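Local coordinates for phenol hydroxylase component phN (Pseudomonas stutzeri, PDB 3U52), which probably hydroxylates phenol and related aromatic compounds at a carboxylate-bound di-iron centre, acting as the oxygenase part of a multicomponent monooxygenase, at residues 37-42 with 185-190; 41-46 with 252-257; 261-266 with 314-319. One frame throughout, in Å; residues are numbered along the deposited sequence.

How the contacts relate
Contacts 1 and 2 join one loop to the starts of two helices; contact 3 joins another loop to a helix further along its length. The first two share G41 and I42, and their centres lie 10 Å apart; the loop 37-46 meets helix 187-216 in contact 1 and helix 254-283 in contact 2. Contact 3 lies about 17 Å centre to centre from contact 1 and 16 Å from contact 2. W261 packs on I42, while E189 of contact 1 forms a salt bridge with K264, OE1 to NZ 2.8 Å. Two bound xenon atoms touch this region, one at F188 and one at F266. Helix 187-216 continues from contact 1 to the iron ligand E199.

Contact 1 (37-42 with 185-190); sequences EDFEGI and AGPFEF
E40 faces G186, their CA atoms 6.6 Å apart, where a type I turn from D38 to G41 abuts the beginning of helix 187-216. G186 holds the N-cap position, and F190 N makes a helical bond back to its carbonyl. The N-H groups of F188 and E189 instead point to the carboxylate of E40: F188 N donates to the syn lone pair of E40 OE1 at 3.0 Å, and E189 N to E40 OE2 at 2.9 Å, met on the syn side, 24° out of the carboxylate plane. Glycine suits position 186, where a CB would collide with both the E40 carboxylate and the F39 ring, whose CZ lies 3.5 Å from G186 CA. I42 lays CG2 almost centrally over one face of the F188 ring, 3.8 Å from the centroid, while E37 O meets the ring edge in plane. With CG1 beside the backbone N (chi1 -67°), CG2 is the branch left over the ring. A water donates to E40 OE2 and E189 OE2, accepts from G186 N, and mediates between two acids whose OE2 atoms are 4.6 Å apart. E189 is also balanced by K264. With two backbone donors at a helix N-terminus, E40 is probably a buried carboxylate anion.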
loop_
_atom_site.group_PDB
_atom_site.type_symbol
_atom_site.label_atom_id
_atom_site.label_comp_id
_atom_site.label_asym_id
_atom_site.label_seq_id
_atom_site.Cartn_x
_atom_site.Cartn_y
_atom_site.Cartn_z
ATOM N N GLU A 37 35.206 26.477 -3.709
ATOM C CA GLU A 37 35.949 25.219 -3.574
ATOM C C GLU A 37 37.457 25.313 -3.363
ATOM O O GLU A 37 38.171 24.301 -3.461
ATOM C CB GLU A 37 35.555 24.214 -4.667
ATOM C CG GLU A 37 35.742 24.645 -6.062
ATOM C CD GLU A 37 35.407 23.527 -7.068
ATOM O OE1 GLU A 37 34.802 22.487 -6.693
ATOM O OE2 GLU A 37 35.760 23.698 -8.249
ATOM N N ASP A 38 37.932 26.509 -3.004
ATOM C CA ASP A 38 39.364 26.725 -2.752
ATOM C C ASP A 38 39.717 27.073 -1.308
ATOM O O ASP A 38 40.845 26.785 -0.879
ATOM C CB ASP A 38 39.928 27.836 -3.662
ATOM C CG ASP A 38 40.020 27.418 -5.136
ATOM O OD1 ASP A 38 40.859 26.558 -5.491
ATOM O OD2 ASP A 38 39.259 27.967 -5.957
ATOM N N PHE A 39 38.789 27.710 -0.584
ATOM C CA PHE A 39 39.108 28.383 0.660
ATOM C C PHE A 39 39.349 27.463 1.837
ATOM O O PHE A 39 39.774 27.948 2.858
ATOM C CB PHE A 39 38.078 29.449 1.068
ATOM C CG PHE A 39 36.799 28.892 1.650
ATOM C CD1 PHE A 39 36.649 28.697 3.044
ATOM C CD2 PHE A 39 35.749 28.565 0.808
ATOM C CE1 PHE A 39 35.464 28.196 3.572
ATOM C CE2 PHE A 39 34.541 28.088 1.316
ATOM C CZ PHE A 39 34.373 27.907 2.695
ATOM N N GLU A 40 39.068 26.160 1.693
ATOM C CA GLU A 40 39.248 25.180 2.783
ATOM C C GLU A 40 40.655 24.548 2.791
ATOM O O GLU A 40 41.056 23.897 3.759
ATOM C CB GLU A 40 38.182 24.056 2.674
ATOM C CG GLU A 40 36.785 24.486 3.108
ATOM C CD GLU A 40 35.734 23.426 2.754
ATOM O OE1 GLU A 40 35.488 23.183 1.549
ATOM O OE2 GLU A 40 35.153 22.842 3.690
ATOM N N GLY A 41 41.399 24.745 1.715
ATOM C CA GLY A 41 42.711 24.144 1.585
ATOM C C GLY A 41 42.723 22.868 0.792
ATOM O O GLY A 41 43.800 22.313 0.543
ATOM N N ILE A 42 41.549 22.347 0.402
ATOM C CA ILE A 42 41.501 21.064 -0.327
ATOM C C ILE A 42 41.886 21.257 -1.796
ATOM O O ILE A 42 41.410 22.176 -2.420
ATOM C CB ILE A 42 40.082 20.393 -0.233
ATOM C CG1 ILE A 42 39.813 19.950 1.225
ATOM C CG2 ILE A 42 39.978 19.249 -1.216
ATOM C CD1 ILE A 42 40.664 18.727 1.695
ATOM N N ALA A 185 30.128 25.532 7.373
ATOM C CA ALA A 185 31.440 25.102 6.928
ATOM C C ALA A 185 31.437 25.153 5.379
ATOM O O ALA A 185 30.370 25.299 4.763
ATOM C CB ALA A 185 31.705 23.683 7.408
ATOM N N GLY A 186 32.612 25.086 4.756
ATOM C CA GLY A 186 32.673 24.957 3.286
ATOM C C GLY A 186 32.177 23.589 2.783
ATOM O O GLY A 186 31.789 22.704 3.606
ATOM N N PRO A 187 32.133 23.417 1.442
ATOM C CA PRO A 187 31.547 22.223 0.822
ATOM C C PRO A 187 32.285 20.887 1.072
ATOM O O PRO A 187 31.631 19.871 1.298
ATOM C CB PRO A 187 31.505 22.580 -0.693
ATOM C CG PRO A 187 32.566 23.689 -0.847
ATOM C CD PRO A 187 32.580 24.424 0.450
ATOM N N PHE A 188 33.616 20.882 1.065
ATOM C CA PHE A 188 34.341 19.653 1.395
ATOM C C PHE A 188 34.142 19.189 2.828
ATOM O O PHE A 188 34.040 17.960 3.081
ATOM C CB PHE A 188 35.828 19.744 1.020
ATOM C CG PHE A 188 36.064 19.858 -0.489
ATOM C CD1 PHE A 188 36.477 21.052 -1.037
ATOM C CD2 PHE A 188 35.898 18.756 -1.316
ATOM C CE1 PHE A 188 36.685 21.168 -2.420
ATOM C CE2 PHE A 188 36.093 18.846 -2.706
ATOM C CZ PHE A 188 36.487 20.078 -3.252
ATOM N N GLU A 189 34.118 20.137 3.755
ATOM C CA GLU A 189 33.881 19.778 5.174
ATOM C C GLU A 189 32.431 19.334 5.338
ATOM O O GLU A 189 32.163 18.341 6.016
ATOM C CB GLU A 189 34.222 20.919 6.140
ATOM C CG GLU A 189 34.061 20.485 7.609
ATOM C CD GLU A 189 34.455 21.548 8.620
ATOM O OE1 GLU A 189 34.330 21.252 9.812
ATOM O OE2 GLU A 189 34.898 22.664 8.269
ATOM N N PHE A 190 31.513 20.013 4.658
ATOM C CA PHE A 190 30.091 19.590 4.720
ATOM C C PHE A 190 29.994 18.110 4.298
ATOM O O PHE A 190 29.399 17.276 5.027
ATOM C CB PHE A 190 29.174 20.454 3.854
ATOM C CG PHE A 190 27.714 19.978 3.825
ATOM C CD1 PHE A 190 26.835 20.283 4.853
ATOM C CD2 PHE A 190 27.258 19.170 2.795
ATOM C CE1 PHE A 190 25.501 19.836 4.831
ATOM C CE2 PHE A 190 25.942 18.716 2.771
ATOM C CZ PHE A 190 25.069 19.058 3.791
HETATM O O HOH W 1 35.162 24.106 6.006
#

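Contact 2 (41-46 with 252-257); sequences GIKITD and EDNVPI
N254 grips the backbone of K43 with both ends of its amide. K43 N donates to N254 OD1 over 2.9 Å in a nearly straight bond, 176° at the hydrogen. In return N254 ND2 donates to K43 O at 3.0 Å, with the acceptor close to the amide plane. Asparagine suits the place because its short side chain offers a donor and an acceptor together, matching the N-H and C=O of a single residue in the loop. ND2 also donates to I247 O, so both ends of the buried amide are engaged and its rotation is fixed.

The charged interaction lies nearer the surface. K43 reaches D253 with NZ 2.7 Å from OD2, forming a salt bridge on the anti lone pair of that oxygen. The lysine chain is extended until its last torsion, where a bend (chi4 69°) swings NZ onto the acid.

Van der Waals packing completes the seam. I42 lies across N254 at about a right angle, its CD1 3.8 Å from N254 OD1, and the same methyl makes the apolar contact with I257 CG2 at 4.0 Å. The other branch of I257 ends with CD1 3.4 Å from G41 O. The positive phi of G41, 97°, is readily adopted by glycine, which has no CB to press on the preceding carbonyl oxygen.

The loop thus runs past the junction of helix 220-250 and helix 254-283. Beyond K43 it turns to the former, where I44 packs on F246 and T45 OG1 bonds to Q250 O; I44 also covers F188 of helix 187-216.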
loop_
_atom_site.group_PDB
_atom_site.type_symbol
_atom_site.label_atom_id
_atom_site.label_comp_id
_atom_site.label_asym_id
_atom_site.label_seq_id
_atom_site.Cartn_x
_atom_site.Cartn_y
_atom_site.Cartn_z
ATOM N N GLY A 41 41.399 24.745 1.715
ATOM C CA GLY A 41 42.711 24.144 1.585
ATOM C C GLY A 41 42.723 22.868 0.792
ATOM O O GLY A 41 43.800 22.313 0.543
ATOM N N ILE A 42 41.549 22.347 0.402
ATOM C CA ILE A 42 41.501 21.064 -0.327
ATOM C C ILE A 42 41.886 21.257 -1.796
ATOM O O ILE A 42 41.410 22.176 -2.420
ATOM C CB ILE A 42 40.082 20.393 -0.233
ATOM C CG1 ILE A 42 39.813 19.950 1.225
ATOM C CG2 ILE A 42 39.978 19.249 -1.216
ATOM C CD1 ILE A 42 40.664 18.727 1.695
ATOM N N LYS A 43 42.739 20.377 -2.329
ATOM C CA LYS A 43 43.218 20.499 -3.691
ATOM C C LYS A 43 42.650 19.358 -4.494
ATOM O O LYS A 43 42.777 18.194 -4.092
ATOM C CB LYS A 43 44.737 20.428 -3.740
ATOM C CG LYS A 43 45.439 21.496 -2.892
ATOM C CD LYS A 43 46.857 21.778 -3.437
ATOM C CE LYS A 43 47.630 22.738 -2.550
ATOM N NZ LYS A 43 47.946 22.056 -1.258
ATOM N N ILE A 44 41.979 19.697 -5.606
ATOM C CA ILE A 44 41.491 18.688 -6.502
ATOM C C ILE A 44 42.369 18.717 -7.737
ATOM O O ILE A 44 42.522 19.747 -8.381
ATOM C CB ILE A 44 39.993 18.850 -6.878
ATOM C CG1 ILE A 44 39.107 18.889 -5.616
ATOM C CG2 ILE A 44 39.540 17.658 -7.816
ATOM C CD1 ILE A 44 39.189 17.665 -4.741
ATOM N N THR A 45 42.929 17.565 -8.039
ATOM C CA THR A 45 43.842 17.334 -9.161
ATOM C C THR A 45 43.113 16.970 -10.483
ATOM O O THR A 45 43.549 17.376 -11.563
ATOM C CB THR A 45 44.828 16.249 -8.734
ATOM O OG1 THR A 45 45.909 16.871 -8.007
ATOM C CG2 THR A 45 45.332 15.435 -9.917
ATOM N N ASP A 46 41.977 16.278 -10.388
ATOM C CA ASP A 46 41.311 15.720 -11.574
ATOM C C ASP A 46 39.918 15.160 -11.245
ATOM O O ASP A 46 39.785 14.030 -10.732
ATOM C CB ASP A 46 42.176 14.630 -12.191
ATOM C CG ASP A 46 41.612 14.081 -13.507
ATOM O OD1 ASP A 46 42.238 13.117 -14.052
ATOM O OD2 ASP A 46 40.582 14.607 -14.011
ATOM N N GLU A 252 48.231 14.762 -1.630
ATOM C CA GLU A 252 48.747 14.421 -0.301
ATOM C C GLU A 252 48.485 15.515 0.691
ATOM O O GLU A 252 48.304 15.241 1.861
ATOM C CB GLU A 252 50.251 14.116 -0.312
ATOM C CG GLU A 252 51.079 15.172 -0.991
ATOM C CD GLU A 252 52.562 14.823 -1.029
ATOM O OE1 GLU A 252 52.925 13.816 -1.694
ATOM O OE2 GLU A 252 53.365 15.567 -0.398
ATOM N N ASP A 253 48.467 16.755 0.235
ATOM C CA ASP A 253 48.135 17.852 1.151
ATOM C C ASP A 253 46.714 17.734 1.776
ATOM O O ASP A 253 46.471 18.301 2.834
ATOM C CB ASP A 253 48.325 19.204 0.482
ATOM C CG ASP A 253 49.818 19.494 0.109
ATOM O OD1 ASP A 253 50.747 18.846 0.665
ATOM O OD2 ASP A 253 50.044 20.378 -0.749
ATOM N N ASN A 254 45.814 16.944 1.153
ATOM C CA ASN A 254 44.430 16.840 1.663
ATOM C C ASN A 254 44.387 15.986 2.896
ATOM O O ASN A 254 43.396 15.981 3.613
ATOM C CB ASN A 254 43.472 16.229 0.648
ATOM C CG ASN A 254 43.314 17.077 -0.594
ATOM O OD1 ASN A 254 43.697 18.248 -0.607
ATOM N ND2 ASN A 254 42.718 16.497 -1.644
ATOM N N VAL A 255 45.450 15.241 3.140
ATOM C CA VAL A 255 45.342 14.157 4.131
ATOM C C VAL A 255 45.237 14.718 5.543
ATOM O O VAL A 255 44.338 14.288 6.300
ATOM C CB VAL A 255 46.478 13.040 3.981
ATOM C CG1 VAL A 255 46.506 12.114 5.201
ATOM C CG2 VAL A 255 46.271 12.242 2.709
ATOM N N PRO A 256 46.148 15.662 5.929
ATOM C CA PRO A 256 45.992 16.186 7.301
ATOM C C PRO A 256 44.713 17.023 7.526
ATOM O O PRO A 256 44.193 17.049 8.641
ATOM C CB PRO A 256 47.235 17.057 7.490
ATOM C CG PRO A 256 47.630 17.422 6.080
ATOM C CD PRO A 256 47.356 16.209 5.271
ATOM N N ILE A 257 44.213 17.690 6.486
ATOM C CA ILE A 257 42.962 18.454 6.621
ATOM C C ILE A 257 41.796 17.484 6.908
ATOM O O ILE A 257 40.968 17.742 7.785
ATOM C CB ILE A 257 42.647 19.261 5.326
ATOM C CG1 ILE A 257 43.826 20.225 4.996
ATOM C CG2 ILE A 257 41.275 19.984 5.488
ATOM C CD1 ILE A 257 43.694 20.917 3.626
#

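Contact 3 (261-266 with 314-319); sequences WIDKWF and GIRPPK
P318 is pressed against F266, its CB 3.4 Å from CG of the aromatic ring, which it meets obliquely. The two side chains cross at about a right angle, and F266 reaches the proline because its CG lies anti to the backbone N (chi1 171°). I262, one turn earlier, adds a second apolar surface: its CG2 branch lies 3.8 Å from P318 CG, while CD1 meets I315 CG2 tip to tip at 4.0 Å. Branched isoleucine can thus serve two neighbours at once. Y299 and F307 of helix 291-310 close round P318, and F266 also touches a bound xenon.

The loop segment leaves that helix through a Schellman motif, with G314 at the C-prime position. Its positive phi, a backbone state that glycine adopts easily, turns the chain so that 315-319 runs extended over helix 254-283. P317 to K319 take polyproline-II-like angles, well suited to consecutive prolines.

At the polar border, R316 forms a two-pronged, end-on salt bridge with D263, one terminal nitrogen to each carboxylate oxygen: NH2 to OD1 at 2.6 Å and NH1 to OD2 at 2.9 Å, the two planes only 11° apart. NH1 also donates to P317 O, which steadies the guanidinium beside its own backbone. D263 OD2 takes a further bond from K319 N, 2.9 Å away and coming from above the carboxylate plane, 62° out of it; two donors on this one oxygen suit an aspartate buried here. A water donates to D263 O and K319 O, bridging the two backbones, while K319 NZ turns to a salt bridge with D438.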
loop_
_atom_site.group_PDB
_atom_site.type_symbol
_atom_site.label_atom_id
_atom_site.label_comp_id
_atom_site.label_asym_id
_atom_site.label_seq_id
_atom_site.Cartn_x
_atom_site.Cartn_y
_atom_site.Cartn_z
ATOM N N TRP A 261 39.171 16.930 10.168
ATOM C CA TRP A 261 37.693 16.820 10.035
ATOM C C TRP A 261 37.165 15.515 10.582
ATOM O O TRP A 261 36.100 15.498 11.156
ATOM C CB TRP A 261 37.190 16.976 8.594
ATOM C CG TRP A 261 37.413 18.358 8.045
ATOM C CD1 TRP A 261 37.514 19.519 8.756
ATOM C CD2 TRP A 261 37.495 18.712 6.669
ATOM N NE1 TRP A 261 37.699 20.583 7.898
ATOM C CE2 TRP A 261 37.681 20.117 6.610
ATOM C CE3 TRP A 261 37.425 17.975 5.474
ATOM C CZ2 TRP A 261 37.787 20.823 5.385
ATOM C CZ3 TRP A 261 37.549 18.676 4.256
ATOM C CH2 TRP A 261 37.740 20.077 4.237
ATOM N N ILE A 262 37.884 14.415 10.363
ATOM C CA ILE A 262 37.456 13.117 10.917
ATOM C C ILE A 262 37.462 13.242 12.467
ATOM O O ILE A 262 36.512 12.855 13.132
ATOM C CB ILE A 262 38.357 11.973 10.407
ATOM C CG1 ILE A 262 38.046 11.615 8.929
ATOM C CG2 ILE A 262 38.283 10.747 11.288
ATOM C CD1 ILE A 262 39.045 10.635 8.302
ATOM N N ASP A 263 38.529 13.771 13.040
ATOM C CA ASP A 263 38.589 13.932 14.501
ATOM C C ASP A 263 37.442 14.808 15.032
ATOM O O ASP A 263 36.788 14.432 16.020
ATOM C CB ASP A 263 39.912 14.575 14.893
ATOM C CG ASP A 263 41.130 13.660 14.686
ATOM O OD1 ASP A 263 42.263 14.219 14.668
ATOM O OD2 ASP A 263 41.017 12.416 14.531
ATOM N N LYS A 264 37.197 15.960 14.385
ATOM C CA LYS A 264 36.071 16.882 14.778
ATOM C C LYS A 264 34.662 16.223 14.653
ATOM O O LYS A 264 33.843 16.240 15.596
ATOM C CB LYS A 264 36.096 18.135 13.909
ATOM C CG LYS A 264 34.929 19.101 14.161
ATOM C CD LYS A 264 34.992 20.298 13.210
ATOM C CE LYS A 264 33.633 20.955 13.261
ATOM N NZ LYS A 264 33.671 22.205 12.387
ATOM N N TRP A 265 34.400 15.586 13.516
ATOM C CA TRP A 265 33.055 15.132 13.243
ATOM C C TRP A 265 32.800 13.785 13.877
ATOM O O TRP A 265 31.679 13.475 14.193
ATOM C CB TRP A 265 32.798 15.121 11.710
ATOM C CG TRP A 265 32.618 16.582 11.304
ATOM C CD1 TRP A 265 33.515 17.361 10.652
ATOM C CD2 TRP A 265 31.502 17.444 11.647
ATOM N NE1 TRP A 265 33.034 18.657 10.547
ATOM C CE2 TRP A 265 31.783 18.712 11.117
ATOM C CE3 TRP A 265 30.268 17.233 12.290
ATOM C CZ2 TRP A 265 30.877 19.815 11.234
ATOM C CZ3 TRP A 265 29.362 18.334 12.428
ATOM C CH2 TRP A 265 29.688 19.594 11.897
ATOM N N PHE A 266 33.842 12.970 14.038
ATOM C CA PHE A 266 33.693 11.817 14.934
ATOM C C PHE A 266 33.167 12.298 16.264
ATOM O O PHE A 266 32.184 11.720 16.789
ATOM C CB PHE A 266 35.008 11.044 15.204
ATOM C CG PHE A 266 34.854 10.019 16.293
ATOM C CD1 PHE A 266 35.390 10.245 17.567
ATOM C CD2 PHE A 266 34.080 8.859 16.054
ATOM C CE1 PHE A 266 35.195 9.325 18.594
ATOM C CE2 PHE A 266 33.915 7.897 17.095
ATOM C CZ PHE A 266 34.441 8.169 18.364
ATOM N N GLY A 314 47.396 7.110 4.908
ATOM C CA GLY A 314 48.018 7.873 5.992
ATOM C C GLY A 314 47.015 8.361 7.045
ATOM O O GLY A 314 47.346 9.228 7.858
ATOM N N ILE A 315 45.803 7.804 7.053
ATOM C CA ILE A 315 44.749 8.249 8.003
ATOM C C ILE A 315 44.801 7.390 9.287
ATOM O O ILE A 315 45.006 6.191 9.211
ATOM C CB ILE A 315 43.323 8.183 7.331
ATOM C CG1 ILE A 315 43.157 9.267 6.261
ATOM C CG2 ILE A 315 42.157 8.159 8.362
ATOM C CD1 ILE A 315 43.176 10.709 6.764
ATOM N N ARG A 316 44.693 7.987 10.464
ATOM C CA ARG A 316 44.614 7.179 11.710
ATOM C C ARG A 316 43.173 7.244 12.255
ATOM O O ARG A 316 42.391 8.089 11.821
ATOM C CB ARG A 316 45.611 7.670 12.765
ATOM C CG ARG A 316 45.460 9.161 13.044
ATOM C CD ARG A 316 45.948 9.651 14.390
ATOM N NE ARG A 316 45.801 11.107 14.470
ATOM C CZ ARG A 316 44.650 11.731 14.743
ATOM N NH1 ARG A 316 43.548 11.026 14.989
ATOM N NH2 ARG A 316 44.594 13.053 14.775
ATOM N N PRO A 317 42.814 6.331 13.191
ATOM C CA PRO A 317 41.444 6.391 13.744
ATOM C C PRO A 317 41.203 7.725 14.464
ATOM O O PRO A 317 42.186 8.420 14.901
ATOM C CB PRO A 317 41.378 5.184 14.709
ATOM C CG PRO A 317 42.608 4.353 14.431
ATOM C CD PRO A 317 43.630 5.218 13.760
ATOM N N PRO A 318 39.918 8.122 14.623
ATOM C CA PRO A 318 39.665 9.429 15.269
ATOM C C PRO A 318 40.248 9.588 16.683
ATOM O O PRO A 318 40.266 8.646 17.494
ATOM C CB PRO A 318 38.113 9.531 15.318
ATOM C CG PRO A 318 37.645 8.517 14.359
ATOM C CD PRO A 318 38.658 7.432 14.250
ATOM N N LYS A 319 40.731 10.790 16.951
ATOM C CA LYS A 319 41.227 11.181 18.281
ATOM C C LYS A 319 40.115 11.008 19.334
ATOM O O LYS A 319 38.943 11.314 19.069
ATOM C CB LYS A 319 41.678 12.647 18.154
ATOM C CG LYS A 319 42.432 13.229 19.290
ATOM C CD LYS A 319 43.064 14.541 18.855
ATOM C CE LYS A 319 42.001 15.546 18.494
ATOM N NZ LYS A 319 42.554 16.919 18.367
HETATM O O HOH W 2 37.962 13.869 18.285
#